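Local coordinates for RNase NGR3 (Nicotiana glutinosa, PDB 1VD3), which probably cleaves single-stranded RNA as a secreted endoribonuclease of the RNase T2 family, at residues E68-W80 against R110-K122. Sequence-based numbering, arbitrary orientation.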
ATOM      1  N   GLU A  68      -7.554 -17.619  11.660  1.00 25.12           N
ATOM      2  CA  GLU A  68      -6.841 -18.103  10.482  1.00 25.11           C
ATOM      3  C   GLU A  68      -5.523 -17.393  10.201  1.00 22.82           C
ATOM      4  O   GLU A  68      -4.675 -17.915   9.476  1.00 19.72           O
ATOM      5  CB  GLU A  68      -7.742 -18.000   9.250  1.00 26.67           C
ATOM      6  CG  GLU A  68      -8.911 -18.962   9.269  1.00 33.69           C
ATOM      7  CD  GLU A  68      -9.869 -18.734   8.120  1.00 33.28           C
ATOM      8  OE1 GLU A  68      -9.405 -18.643   6.965  1.00 38.78           O
ATOM      9  OE2 GLU A  68     -11.087 -18.652   8.371  1.00 36.40           O
ATOM     10  N   ILE A  69      -5.349 -16.201  10.765  1.00 21.66           N
ATOM     11  CA  ILE A  69      -4.125 -15.438  10.553  1.00 20.96           C
ATOM     12  C   ILE A  69      -3.487 -15.046  11.884  1.00 22.56           C
ATOM     13  O   ILE A  69      -2.647 -14.152  11.942  1.00 19.44           O
ATOM     14  CB  ILE A  69      -4.405 -14.158   9.733  1.00 19.75           C
ATOM     15  CG1 ILE A  69      -5.454 -13.301  10.445  1.00 19.42           C
ATOM     16  CG2 ILE A  69      -4.884 -14.528   8.333  1.00 22.19           C
ATOM     17  CD1 ILE A  69      -5.691 -11.947   9.789  1.00 23.00           C
ATOM     18  N   SER A  70      -3.884 -15.750  12.940  1.00 23.32           N
ATOM     19  CA  SER A  70      -3.396 -15.507  14.295  1.00 26.00           C
ATOM     20  C   SER A  70      -1.898 -15.238  14.405  1.00 23.28           C
ATOM     21  O   SER A  70      -1.476 -14.267  15.033  1.00 24.30           O
ATOM     22  CB  SER A  70      -3.745 -16.702  15.187  1.00 27.20           C
ATOM     23  OG  SER A  70      -5.128 -16.986  15.130  1.00 38.68           O
ATOM     24  N   ASP A  71      -1.102 -16.111  13.801  1.00 21.43           N
ATOM     25  CA  ASP A  71       0.351 -16.000  13.849  1.00 20.79           C
ATOM     26  C   ASP A  71       0.945 -14.905  12.967  1.00 19.71           C
ATOM     27  O   ASP A  71       2.141 -14.627  13.039  1.00 19.77           O
ATOM     28  CB  ASP A  71       0.974 -17.353  13.495  1.00 23.81           C
ATOM     29  CG  ASP A  71       0.595 -17.823  12.104  1.00 23.40           C
ATOM     30  OD1 ASP A  71      -0.585 -17.671  11.720  1.00 23.99           O
ATOM     31  OD2 ASP A  71       1.476 -18.356  11.403  1.00 23.24           O
ATOM     32  N   LEU A  72       0.110 -14.284  12.139  1.00 20.16           N
ATOM     33  CA  LEU A  72       0.564 -13.217  11.253  1.00 18.20           C
ATOM     34  C   LEU A  72       0.212 -11.837  11.816  1.00 18.07           C
ATOM     35  O   LEU A  72       0.731 -10.819  11.353  1.00 17.90           O
ATOM     36  CB  LEU A  72      -0.086 -13.374   9.871  1.00 17.73           C
ATOM     37  CG  LEU A  72       0.142 -14.698   9.132  1.00 18.35           C
ATOM     38  CD1 LEU A  72      -0.566 -14.650   7.787  1.00 18.21           C
ATOM     39  CD2 LEU A  72       1.632 -14.945   8.940  1.00 18.26           C
ATOM     40  N   ILE A  73      -0.662 -11.811  12.820  1.00 17.31           N
ATOM     41  CA  ILE A  73      -1.108 -10.555  13.423  1.00 19.36           C
ATOM     42  C   ILE A  73       0.006  -9.632  13.912  1.00 19.43           C
ATOM     43  O   ILE A  73      -0.020  -8.435  13.637  1.00 16.85           O
ATOM     44  CB  ILE A  73      -2.065 -10.805  14.617  1.00 22.96           C
ATOM     45  CG1 ILE A  73      -3.256 -11.662  14.177  1.00 27.24           C
ATOM     46  CG2 ILE A  73      -2.565  -9.470  15.166  1.00 22.62           C
ATOM     47  CD1 ILE A  73      -4.212 -10.968  13.241  1.00 28.61           C
ATOM     48  N   SER A  74       0.977 -10.169  14.646  1.00 21.33           N
ATOM     49  CA  SER A  74       2.053  -9.321  15.154  1.00 22.68           C
ATOM     50  C   SER A  74       2.819  -8.650  14.016  1.00 23.39           C
ATOM     51  O   SER A  74       3.261  -7.510  14.153  1.00 23.57           O
ATOM     52  CB  SER A  74       3.018 -10.125  16.033  1.00 24.37           C
ATOM     53  OG  SER A  74       3.726 -11.087  15.280  1.00 28.19           O
ATOM     54  N   THR A  75       2.971  -9.353  12.895  1.00 19.17           N
ATOM     55  CA  THR A  75       3.681  -8.798  11.744  1.00 21.02           C
ATOM     56  C   THR A  75       2.801  -7.764  11.058  1.00 19.37           C
ATOM     57  O   THR A  75       3.268  -6.701  10.660  1.00 20.04           O
ATOM     58  CB  THR A  75       4.034  -9.888  10.712  1.00 20.86           C
ATOM     59  OG1 THR A  75       4.836 -10.897  11.336  1.00 27.30           O
ATOM     60  CG2 THR A  75       4.815  -9.288   9.545  1.00 22.14           C
ATOM     61  N   MET A  76       1.520  -8.089  10.933  1.00 18.47           N
ATOM     62  CA  MET A  76       0.563  -7.198  10.299  1.00 19.37           C
ATOM     63  C   MET A  76       0.393  -5.901  11.083  1.00 18.01           C
ATOM     64  O   MET A  76       0.178  -4.839  10.498  1.00 16.33           O
ATOM     65  CB  MET A  76      -0.775  -7.914  10.143  1.00 18.98           C
ATOM     66  CG  MET A  76      -0.745  -8.975   9.053  1.00 22.21           C
ATOM     67  SD  MET A  76      -2.215  -9.991   9.017  1.00 21.71           S
ATOM     68  CE  MET A  76      -3.482  -8.724   8.788  1.00 26.20           C
ATOM     69  N   GLU A  77       0.499  -5.980  12.406  1.00 17.75           N
ATOM     70  CA  GLU A  77       0.368  -4.774  13.217  1.00 19.96           C
ATOM     71  C   GLU A  77       1.487  -3.815  12.850  1.00 19.30           C
ATOM     72  O   GLU A  77       1.348  -2.603  12.994  1.00 20.22           O
ATOM     73  CB  GLU A  77       0.446  -5.110  14.710  1.00 20.98           C
ATOM     74  CG  GLU A  77      -0.646  -6.050  15.184  1.00 23.56           C
ATOM     75  CD  GLU A  77      -0.610  -6.278  16.682  1.00 30.56           C
ATOM     76  OE1 GLU A  77       0.483  -6.554  17.219  1.00 32.05           O
ATOM     77  OE2 GLU A  77      -1.677  -6.187  17.322  1.00 36.79           O
ATOM     78  N   LYS A  78       2.596  -4.360  12.359  1.00 22.02           N
ATOM     79  CA  LYS A  78       3.736  -3.529  11.989  1.00 22.41           C
ATOM     80  C   LYS A  78       3.865  -3.222  10.500  1.00 21.79           C
ATOM     81  O   LYS A  78       4.412  -2.186  10.133  1.00 23.52           O
ATOM     82  CB  LYS A  78       5.037  -4.162  12.488  1.00 25.59           C
ATOM     83  CG  LYS A  78       5.209  -4.100  14.000  1.00 31.17           C
ATOM     84  CD  LYS A  78       6.638  -4.405  14.407  1.00 38.03           C
ATOM     85  CE  LYS A  78       6.821  -4.287  15.915  1.00 41.76           C
ATOM     86  NZ  LYS A  78       8.244  -4.485  16.322  1.00 41.60           N
ATOM     87  N   ASN A  79       3.370  -4.111   9.645  1.00 20.35           N
ATOM     88  CA  ASN A  79       3.479  -3.896   8.204  1.00 20.38           C
ATOM     89  C   ASN A  79       2.172  -3.507   7.524  1.00 18.19           C
ATOM     90  O   ASN A  79       2.168  -3.158   6.340  1.00 14.30           O
ATOM     91  CB  ASN A  79       4.044  -5.144   7.518  1.00 23.48           C
ATOM     92  CG  ASN A  79       5.459  -5.467   7.963  1.00 28.78           C
ATOM     93  OD1 ASN A  79       6.287  -4.574   8.143  1.00 28.88           O
ATOM     94  ND2 ASN A  79       5.744  -6.752   8.129  1.00 27.99           N
ATOM     95  N   TRP A  80       1.074  -3.566   8.273  1.00 16.03           N
ATOM     96  CA  TRP A  80      -0.244  -3.223   7.741  1.00 17.17           C
ATOM     97  C   TRP A  80      -1.059  -2.536   8.836  1.00 17.17           C
ATOM     98  O   TRP A  80      -2.201  -2.915   9.117  1.00 15.43           O
ATOM     99  CB  TRP A  80      -0.964  -4.493   7.294  1.00 16.27           C
ATOM    100  CG  TRP A  80      -2.112  -4.257   6.362  1.00 16.23           C
ATOM    101  CD1 TRP A  80      -2.884  -3.132   6.268  1.00 16.76           C
ATOM    102  CD2 TRP A  80      -2.625  -5.180   5.397  1.00 15.60           C
ATOM    103  NE1 TRP A  80      -3.848  -3.302   5.297  1.00 17.19           N
ATOM    104  CE2 TRP A  80      -3.711  -4.550   4.751  1.00 13.27           C
ATOM    105  CE3 TRP A  80      -2.273  -6.484   5.018  1.00 17.25           C
ATOM    106  CZ2 TRP A  80      -4.451  -5.181   3.742  1.00 15.87           C
ATOM    107  CZ3 TRP A  80      -3.010  -7.112   4.015  1.00 15.91           C
ATOM    108  CH2 TRP A  80      -4.087  -6.457   3.390  1.00 16.32           C
ATOM    109  N   ARG A 110      -6.113 -16.632   4.580  1.00 14.10           N
ATOM    110  CA  ARG A 110      -4.701 -16.608   4.935  1.00 14.17           C
ATOM    111  C   ARG A 110      -3.806 -16.328   3.724  1.00 15.07           C
ATOM    112  O   ARG A 110      -2.798 -15.628   3.837  1.00 12.27           O
ATOM    113  CB  ARG A 110      -4.293 -17.926   5.599  1.00 17.43           C
ATOM    114  CG  ARG A 110      -2.891 -17.889   6.173  1.00 18.17           C
ATOM    115  CD  ARG A 110      -2.504 -19.214   6.821  1.00 17.26           C
ATOM    116  NE  ARG A 110      -1.113 -19.184   7.259  1.00 18.62           N
ATOM    117  CZ  ARG A 110      -0.697 -18.719   8.434  1.00 15.51           C
ATOM    118  NH1 ARG A 110      -1.565 -18.242   9.321  1.00 17.72           N
ATOM    119  NH2 ARG A 110       0.599 -18.720   8.714  1.00 17.85           N
ATOM    120  N   ALA A 111      -4.185 -16.864   2.567  1.00 14.28           N
ATOM    121  CA  ALA A 111      -3.406 -16.675   1.347  1.00 13.18           C
ATOM    122  C   ALA A 111      -3.414 -15.210   0.943  1.00 14.57           C
ATOM    123  O   ALA A 111      -2.412 -14.688   0.452  1.00 12.97           O
ATOM    124  CB  ALA A 111      -3.980 -17.531   0.215  1.00 15.32           C
ATOM    125  N   TYR A 112      -4.556 -14.558   1.149  1.00 12.69           N
ATOM    126  CA  TYR A 112      -4.714 -13.145   0.818  1.00 14.24           C
ATOM    127  C   TYR A 112      -3.762 -12.286   1.645  1.00 14.82           C
ATOM    128  O   TYR A 112      -3.027 -11.452   1.116  1.00 11.00           O
ATOM    129  CB  TYR A 112      -6.160 -12.699   1.086  1.00 14.46           C
ATOM    130  CG  TYR A 112      -6.420 -11.235   0.788  1.00 14.20           C
ATOM    131  CD1 TYR A 112      -6.512 -10.771  -0.528  1.00 13.97           C
ATOM    132  CD2 TYR A 112      -6.551 -10.313   1.822  1.00 13.98           C
ATOM    133  CE1 TYR A 112      -6.725  -9.419  -0.801  1.00 16.70           C
ATOM    134  CE2 TYR A 112      -6.761  -8.963   1.563  1.00 14.06           C
ATOM    135  CZ  TYR A 112      -6.845  -8.522   0.249  1.00 14.82           C
ATOM    136  OH  TYR A 112      -7.030  -7.187  -0.001  1.00 16.20           O
ATOM    137  N   PHE A 113      -3.782 -12.474   2.957  1.00 10.15           N
ATOM    138  CA  PHE A 113      -2.902 -11.675   3.796  1.00 13.98           C
ATOM    139  C   PHE A 113      -1.424 -12.029   3.623  1.00 14.89           C
ATOM    140  O   PHE A 113      -0.564 -11.147   3.641  1.00 13.86           O
ATOM    141  CB  PHE A 113      -3.342 -11.778   5.258  1.00 11.49           C
ATOM    142  CG  PHE A 113      -4.615 -11.037   5.538  1.00 15.90           C
ATOM    143  CD1 PHE A 113      -5.845 -11.681   5.481  1.00 16.33           C
ATOM    144  CD2 PHE A 113      -4.588  -9.668   5.793  1.00 18.52           C
ATOM    145  CE1 PHE A 113      -7.035 -10.968   5.672  1.00 14.64           C
ATOM    146  CE2 PHE A 113      -5.770  -8.947   5.983  1.00 19.10           C
ATOM    147  CZ  PHE A 113      -6.996  -9.602   5.921  1.00 17.74           C
ATOM    148  N   GLN A 114      -1.130 -13.309   3.421  1.00 14.50           N
ATOM    149  CA  GLN A 114       0.256 -13.730   3.234  1.00 12.24           C
ATOM    150  C   GLN A 114       0.793 -13.125   1.936  1.00 11.41           C
ATOM    151  O   GLN A 114       1.935 -12.686   1.871  1.00 13.06           O
ATOM    152  CB  GLN A 114       0.347 -15.254   3.165  1.00 13.86           C
ATOM    153  CG  GLN A 114       1.771 -15.774   3.121  1.00 20.09           C
ATOM    154  CD  GLN A 114       2.499 -15.574   4.434  1.00 21.03           C
ATOM    155  OE1 GLN A 114       2.117 -16.139   5.460  1.00 24.32           O
ATOM    156  NE2 GLN A 114       3.553 -14.765   4.413  1.00 21.17           N
ATOM    157  N   ALA A 115      -0.045 -13.102   0.908  1.00 11.21           N
ATOM    158  CA  ALA A 115       0.340 -12.531  -0.375  1.00 12.17           C
ATOM    159  C   ALA A 115       0.742 -11.070  -0.192  1.00 13.18           C
ATOM    160  O   ALA A 115       1.789 -10.645  -0.670  1.00 12.87           O
ATOM    161  CB  ALA A 115      -0.820 -12.635  -1.365  1.00 11.55           C
ATOM    162  N   ALA A 116      -0.095 -10.305   0.506  1.00 14.53           N
ATOM    163  CA  ALA A 116       0.187  -8.895   0.746  1.00 15.29           C
ATOM    164  C   ALA A 116       1.527  -8.739   1.457  1.00 15.95           C
ATOM    165  O   ALA A 116       2.362  -7.915   1.072  1.00 12.88           O
ATOM    166  CB  ALA A 116      -0.924  -8.274   1.585  1.00 13.08           C
ATOM    167  N   LEU A 117       1.725  -9.533   2.504  1.00 14.70           N
ATOM    168  CA  LEU A 117       2.967  -9.486   3.263  1.00 14.98           C
ATOM    169  C   LEU A 117       4.154  -9.856   2.374  1.00 14.71           C
ATOM    170  O   LEU A 117       5.202  -9.201   2.423  1.00 14.47           O
ATOM    171  CB  LEU A 117       2.890 -10.439   4.465  1.00 17.33           C
ATOM    172  CG  LEU A 117       1.866 -10.076   5.546  1.00 17.89           C
ATOM    173  CD1 LEU A 117       1.794 -11.192   6.575  1.00 21.01           C
ATOM    174  CD2 LEU A 117       2.248  -8.758   6.211  1.00 21.16           C
ATOM    175  N   ASP A 118       3.993 -10.898   1.564  1.00 14.43           N
ATOM    176  CA  ASP A 118       5.065 -11.333   0.671  1.00 15.93           C
ATOM    177  C   ASP A 118       5.426 -10.281  -0.372  1.00 16.28           C
ATOM    178  O   ASP A 118       6.604 -10.026  -0.626  1.00 16.28           O
ATOM    179  CB  ASP A 118       4.693 -12.631  -0.049  1.00 18.23           C
ATOM    180  CG  ASP A 118       4.735 -13.844   0.863  1.00 21.85           C
ATOM    181  OD1 ASP A 118       5.276 -13.733   1.984  1.00 20.30           O
ATOM    182  OD2 ASP A 118       4.237 -14.913   0.450  1.00 18.49           O
ATOM    183  N   PHE A 119       4.422  -9.674  -0.993  1.00 15.10           N
ATOM    184  CA  PHE A 119       4.714  -8.668  -2.002  1.00 14.62           C
ATOM    185  C   PHE A 119       5.289  -7.386  -1.426  1.00 14.22           C
ATOM    186  O   PHE A 119       6.023  -6.675  -2.110  1.00 14.91           O
ATOM    187  CB  PHE A 119       3.470  -8.396  -2.852  1.00 14.82           C
ATOM    188  CG  PHE A 119       3.181  -9.497  -3.831  1.00 18.14           C
ATOM    189  CD1 PHE A 119       2.108 -10.360  -3.644  1.00 18.78           C
ATOM    190  CD2 PHE A 119       4.027  -9.708  -4.913  1.00 19.28           C
ATOM    191  CE1 PHE A 119       1.887 -11.422  -4.518  1.00 18.37           C
ATOM    192  CE2 PHE A 119       3.814 -10.769  -5.795  1.00 21.74           C
ATOM    193  CZ  PHE A 119       2.741 -11.627  -5.595  1.00 19.26           C
ATOM    194  N   ARG A 120       4.967  -7.078  -0.173  1.00 13.01           N
ATOM    195  CA  ARG A 120       5.531  -5.879   0.431  1.00 15.27           C
ATOM    196  C   ARG A 120       7.037  -6.134   0.566  1.00 16.35           C
ATOM    197  O   ARG A 120       7.866  -5.276   0.250  1.00 17.35           O
ATOM    198  CB  ARG A 120       4.939  -5.616   1.821  1.00 13.13           C
ATOM    199  CG  ARG A 120       5.263  -4.214   2.346  1.00 15.00           C
ATOM    200  CD  ARG A 120       5.109  -4.121   3.853  1.00 16.94           C
ATOM    201  NE  ARG A 120       6.148  -4.894   4.528  1.00 22.58           N
ATOM    202  CZ  ARG A 120       7.379  -4.451   4.767  1.00 26.74           C
ATOM    203  NH1 ARG A 120       7.738  -3.225   4.401  1.00 27.15           N
ATOM    204  NH2 ARG A 120       8.262  -5.248   5.350  1.00 25.97           N
ATOM    205  N   LYS A 121       7.384  -7.332   1.023  1.00 18.14           N
ATOM    206  CA  LYS A 121       8.787  -7.688   1.203  1.00 20.77           C
ATOM    207  C   LYS A 121       9.521  -7.750  -0.134  1.00 19.35           C
ATOM    208  O   LYS A 121      10.631  -7.240  -0.266  1.00 21.80           O
ATOM    209  CB  LYS A 121       8.902  -9.032   1.929  1.00 24.75           C
ATOM    210  CG  LYS A 121       8.323  -9.025   3.337  1.00 32.70           C
ATOM    211  CD  LYS A 121       8.473 -10.384   4.016  1.00 39.37           C
ATOM    212  CE  LYS A 121       7.985 -10.346   5.461  1.00 41.60           C
ATOM    213  NZ  LYS A 121       6.535 -10.001   5.568  1.00 44.68           N
ATOM    214  N   LYS A 122       8.897  -8.375  -1.124  1.00 21.43           N
ATOM    215  CA  LYS A 122       9.503  -8.496  -2.443  1.00 22.08           C
ATOM    216  C   LYS A 122       9.739  -7.136  -3.093  1.00 24.62           C
ATOM    217  O   LYS A 122      10.797  -6.906  -3.686  1.00 23.96           O
ATOM    218  CB  LYS A 122       8.620  -9.350  -3.354  1.00 26.38           C
ATOM    219  CG  LYS A 122       8.484 -10.796  -2.910  1.00 34.64           C
ATOM    220  CD  LYS A 122       7.503 -11.551  -3.793  1.00 38.62           C
ATOM    221  CE  LYS A 122       7.313 -12.981  -3.315  1.00 41.58           C
ATOM    222  NZ  LYS A 122       6.297 -13.710  -4.125  1.00 43.86           N
TER
HETATM  223  O   HOH W   1      -7.282 -19.251   4.879  1.00 19.84           O
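Helix 73-79, with the residues leading into it, packs against helix 109-123 through an apolar core that has an arginine-aspartate salt bridge at one end, in the helical part of the RNase T2 fold. The short axes cross at 51°. Arg110, fully extended from CG to NE, brings its guanidinium end-on to the Asp71 carboxylate: NH1 lies 2.7 Å from OD1 and NH2 2.9 Å from OD2. Each oxygen uses its syn lone pair, and the two groups are nearly coplanar, 9° apart. Arg110 NH1 also donates to Glu68 O at 3.1 Å, so three bonds fix the group's rotation, while Leu72 CD1 lies over one face. A methionine in place of Arg110 would probably leave the Asp71 carboxylate without its charged mate and Glu68 O without this donor.

Farther in, Phe113 is the hub. Ile69 CD1 sits over the centre of one face, and Met76, its chain bent at chi3 (58°), packs its methyl CE 3.3 Å from Phe113 CD2. Met76 SD lies 4.9 Å from the Phe113 ring centroid, an oblique Met-aromatic contact. Trp80 CZ3 wedges between Phe113 CD2 and Ala116 CB, 3.4 Å from the latter. Leu117 meets Met76 CG, Thr75 and Asn79 CB, and the Asn79 amide stacks on the guanidinium of Arg120, with OD1 above its plane.

Arg120 forms a salt bridge with Asp39, and both it and Ala116 touch Ile42 of strand 41-48. On helix 91-102, Trp94 meets Trp80 edge-to-face and touches Met76 and Phe113, whereas Tyr112 touches His101, a predicted active-site residue, and its OH hydrogen-bonds Leu45 O of strand 41-48.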